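Local coordinates for protein exopolyphosphatase (Cytophaga hutchinsonii, PDB 3MDQ) that probably hydrolyses inorganic polyphosphate from its chain ends, releasing orthophosphate, and belongs to the Ppx/GppA phosphatase family, at residues Glu114-Phe119 with Leu154-Phe159. Numbering follows the deposited sequence.
Sequences EAELIF and LWKQSF
The helical segment 114-119 lies against one face of strand segment 154-159 and comes nearest at Ala-115 and Lys-156, whose CA atoms are 6.5 Å apart. Ala-115 suits this closest point because its side chain is a single methyl: CB, directed toward the strand, rests 3.9 Å from CG of Lys-156 and also touches its CB. The lysine begins in the cramped rotamer with CG between the backbone N and the carbonyl carbon (chi1 76°), and a second turn about the CB-CG bond (chi2 -63°) follows, after which the chain runs extended to NZ. Its aliphatic base thus covers the alanine while the ammonium reaches Glu-116, one residue farther along the helix. There NZ forms a salt bridge with OE2 at 3.0 Å, although as a hydrogen bond it is weak, and CE lies almost as near the same oxygen. The other carboxylate oxygen, OE1, pairs with Arg-113, so Glu-116 is shared between two cations. Cutting Lys-156 back to an alanine is likely to cost OE2 this counter-charge and the Ala-115 methyl its CG contact. Strand 153-159 edges its six-stranded sheet, beside strand 143-148, and helix 193-202 packs against Trp-155 and Gln-157. Helix 111-125 follows strand 106-108, an edge of the five-stranded sheet, so the contact joins the two sheets, consistent with the family's actin-like ATPase fold.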
ATOM      1  N   GLU A 114       8.097   7.016   4.439  1.00  9.12           N
ATOM      2  CA  GLU A 114       7.291   5.886   3.948  1.00  8.82           C
ATOM      3  C   GLU A 114       7.479   5.709   2.414  1.00  8.44           C
ATOM      4  O   GLU A 114       7.709   4.600   1.924  1.00  9.67           O
ATOM      5  CB  GLU A 114       5.801   6.097   4.281  1.00 10.88           C
ATOM      6  CG  GLU A 114       4.906   4.977   3.890  1.00 10.99           C
ATOM      7  CD  GLU A 114       3.441   5.215   4.261  1.00 11.59           C
ATOM      8  OE1 GLU A 114       3.113   6.328   4.727  1.00 12.60           O
ATOM      9  OE2 GLU A 114       2.590   4.288   4.046  1.00 13.43           O
ATOM     10  N   ALA A 115       7.418   6.809   1.696  1.00  7.44           N
ATOM     11  CA  ALA A 115       7.624   6.761   0.260  1.00  7.99           C
ATOM     12  C   ALA A 115       9.017   6.228  -0.106  1.00  8.25           C
ATOM     13  O   ALA A 115       9.174   5.382  -1.010  1.00  8.72           O
ATOM     14  CB  ALA A 115       7.391   8.149  -0.344  1.00  8.65           C
ATOM     15  N   GLU A 116      10.032   6.719   0.581  1.00  8.83           N
ATOM     16  CA  GLU A 116      11.413   6.254   0.334  1.00  7.46           C
ATOM     17  C   GLU A 116      11.535   4.754   0.547  1.00 10.46           C
ATOM     18  O   GLU A 116      12.196   4.030  -0.224  1.00 10.10           O
ATOM     19  CB  GLU A 116      12.399   7.018   1.208  1.00  9.12           C
ATOM     20  CG  GLU A 116      12.472   8.473   0.859  1.00 15.06           C
ATOM     21  CD  GLU A 116      13.182   9.297   1.901  1.00 24.20           C
ATOM     22  OE1 GLU A 116      13.539   8.800   2.986  1.00 15.35           O
ATOM     23  OE2 GLU A 116      13.329  10.503   1.637  1.00 33.79           O
ATOM     24  N   LEU A 117      10.967   4.272   1.652  1.00  9.89           N
ATOM     25  CA  LEU A 117      11.099   2.870   2.000  1.00  8.39           C
ATOM     26  C   LEU A 117      10.323   2.009   1.016  1.00  8.24           C
ATOM     27  O   LEU A 117      10.819   0.971   0.578  1.00  8.13           O
ATOM     28  CB  LEU A 117      10.638   2.634   3.440  1.00  8.78           C
ATOM     29  CG  LEU A 117      11.474   3.255   4.528  1.00 10.85           C
ATOM     30  CD1 LEU A 117      10.682   3.251   5.843  1.00 10.84           C
ATOM     31  CD2 LEU A 117      12.815   2.490   4.693  1.00 10.10           C
ATOM     32  N   ILE A 118       9.119   2.426   0.649  1.00  8.79           N
ATOM     33  CA  ILE A 118       8.357   1.720  -0.385  1.00  9.67           C
ATOM     34  C   ILE A 118       9.211   1.584  -1.654  1.00  8.63           C
ATOM     35  O   ILE A 118       9.298   0.491  -2.248  1.00  9.00           O
ATOM     36  CB  ILE A 118       7.042   2.418  -0.710  1.00  7.85           C
ATOM     37  CG1 ILE A 118       6.080   2.245   0.478  1.00 10.75           C
ATOM     38  CG2 ILE A 118       6.445   1.870  -2.024  1.00  9.53           C
ATOM     39  CD1 ILE A 118       4.922   3.243   0.495  1.00 10.52           C
ATOM     40  N   PHE A 119       9.819   2.681  -2.083  1.00  9.13           N
ATOM     41  CA  PHE A 119      10.598   2.629  -3.336  1.00  8.59           C
ATOM     42  C   PHE A 119      11.796   1.689  -3.245  1.00  8.15           C
ATOM     43  O   PHE A 119      12.143   1.031  -4.247  1.00  9.43           O
ATOM     44  CB  PHE A 119      11.030   4.013  -3.818  1.00  8.39           C
ATOM     45  CG  PHE A 119      11.351   4.081  -5.285  1.00  7.18           C
ATOM     46  CD1 PHE A 119      10.351   3.960  -6.244  1.00  7.74           C
ATOM     47  CD2 PHE A 119      12.642   4.258  -5.704  1.00 10.04           C
ATOM     48  CE1 PHE A 119      10.630   4.057  -7.595  1.00 10.91           C
ATOM     49  CE2 PHE A 119      12.929   4.388  -7.081  1.00  9.26           C
ATOM     50  CZ  PHE A 119      11.948   4.280  -7.987  1.00  9.42           C
ATOM     51  N   LEU A 154      14.389  10.655  -7.486  1.00 10.40           N
ATOM     52  CA  LEU A 154      14.396  12.010  -7.986  1.00  8.97           C
ATOM     53  C   LEU A 154      13.424  12.930  -7.277  1.00 10.56           C
ATOM     54  O   LEU A 154      13.694  14.117  -7.077  1.00 10.84           O
ATOM     55  CB  LEU A 154      14.107  11.970  -9.490  1.00 11.08           C
ATOM     56  CG  LEU A 154      15.126  11.167 -10.323  1.00 12.16           C
ATOM     57  CD1 LEU A 154      14.666  10.972 -11.801  1.00 19.17           C
ATOM     58  CD2 LEU A 154      16.511  11.852 -10.297  1.00 16.79           C
ATOM     59  N   TRP A 155      12.278  12.375  -6.874  1.00  9.32           N
ATOM     60  CA  TRP A 155      11.236  13.132  -6.227  1.00  9.01           C
ATOM     61  C   TRP A 155      10.327  12.128  -5.506  1.00 10.59           C
ATOM     62  O   TRP A 155      10.099  11.009  -5.998  1.00  9.96           O
ATOM     63  CB  TRP A 155      10.413  13.937  -7.238  1.00  9.93           C
ATOM     64  CG  TRP A 155       9.209  14.622  -6.711  1.00 11.24           C
ATOM     65  CD1 TRP A 155       9.127  15.896  -6.205  1.00 15.20           C
ATOM     66  CD2 TRP A 155       7.884  14.085  -6.665  1.00 11.85           C
ATOM     67  NE1 TRP A 155       7.815  16.174  -5.869  1.00 12.67           N
ATOM     68  CE2 TRP A 155       7.037  15.091  -6.148  1.00 11.22           C
ATOM     69  CE3 TRP A 155       7.328  12.862  -7.054  1.00 10.93           C
ATOM     70  CZ2 TRP A 155       5.664  14.881  -5.951  1.00 11.13           C
ATOM     71  CZ3 TRP A 155       5.975  12.668  -6.892  1.00  9.80           C
ATOM     72  CH2 TRP A 155       5.160  13.680  -6.345  1.00 11.64           C
ATOM     73  N   LYS A 156       9.784  12.535  -4.377  1.00 10.78           N
ATOM     74  CA  LYS A 156       8.731  11.715  -3.739  1.00  9.87           C
ATOM     75  C   LYS A 156       7.814  12.581  -2.921  1.00  8.90           C
ATOM     76  O   LYS A 156       8.216  13.632  -2.408  1.00 11.39           O
ATOM     77  CB  LYS A 156       9.291  10.604  -2.864  1.00 10.53           C
ATOM     78  CG  LYS A 156       9.855  10.971  -1.492  1.00 13.38           C
ATOM     79  CD  LYS A 156      11.032  11.865  -1.539  1.00 14.28           C
ATOM     80  CE  LYS A 156      11.506  12.215  -0.130  1.00 19.91           C
ATOM     81  NZ  LYS A 156      12.874  12.844  -0.108  1.00 19.22           N
ATOM     82  N   GLN A 157       6.559  12.149  -2.776  1.00 10.00           N
ATOM     83  CA  GLN A 157       5.605  12.872  -1.940  1.00  9.27           C
ATOM     84  C   GLN A 157       4.486  11.930  -1.536  1.00 10.37           C
ATOM     85  O   GLN A 157       4.042  11.102  -2.331  1.00 10.11           O
ATOM     86  CB  GLN A 157       5.068  14.113  -2.664  1.00  9.29           C
ATOM     87  CG  GLN A 157       4.291  15.031  -1.744  1.00 13.62           C
ATOM     88  CD  GLN A 157       4.261  16.473  -2.202  1.00 13.69           C
ATOM     89  OE1 GLN A 157       5.142  16.930  -2.953  1.00 19.04           O
ATOM     90  NE2 GLN A 157       3.242  17.204  -1.748  1.00 19.54           N
ATOM     91  N   SER A 158       4.034  12.068  -0.290  1.00 10.93           N
ATOM     92  CA  SER A 158       2.894  11.345   0.243  1.00 10.97           C
ATOM     93  C   SER A 158       1.715  12.308   0.320  1.00 10.41           C
ATOM     94  O   SER A 158       1.861  13.464   0.713  1.00 11.45           O
ATOM     95  CB  SER A 158       3.243  10.857   1.639  1.00 11.28           C
ATOM     96  OG  SER A 158       2.161  10.196   2.257  1.00 13.20           O
ATOM     97  N   PHE A 159       0.541  11.801   0.002  1.00  9.91           N
ATOM     98  CA  PHE A 159      -0.704  12.557   0.063  1.00 10.32           C
ATOM     99  C   PHE A 159      -1.728  11.775   0.911  1.00 11.26           C
ATOM    100  O   PHE A 159      -1.914  10.576   0.745  1.00 10.92           O
ATOM    101  CB  PHE A 159      -1.278  12.749  -1.344  1.00 11.05           C
ATOM    102  CG  PHE A 159      -0.378  13.522  -2.280  1.00 10.49           C
ATOM    103  CD1 PHE A 159       0.618  12.873  -2.992  1.00 11.46           C
ATOM    104  CD2 PHE A 159      -0.531  14.880  -2.443  1.00 11.76           C
ATOM    105  CE1 PHE A 159       1.442  13.576  -3.848  1.00 10.79           C
ATOM    106  CE2 PHE A 159       0.276  15.584  -3.299  1.00 12.26           C
ATOM    107  CZ  PHE A 159       1.265  14.925  -4.004  1.00 11.31           C
TER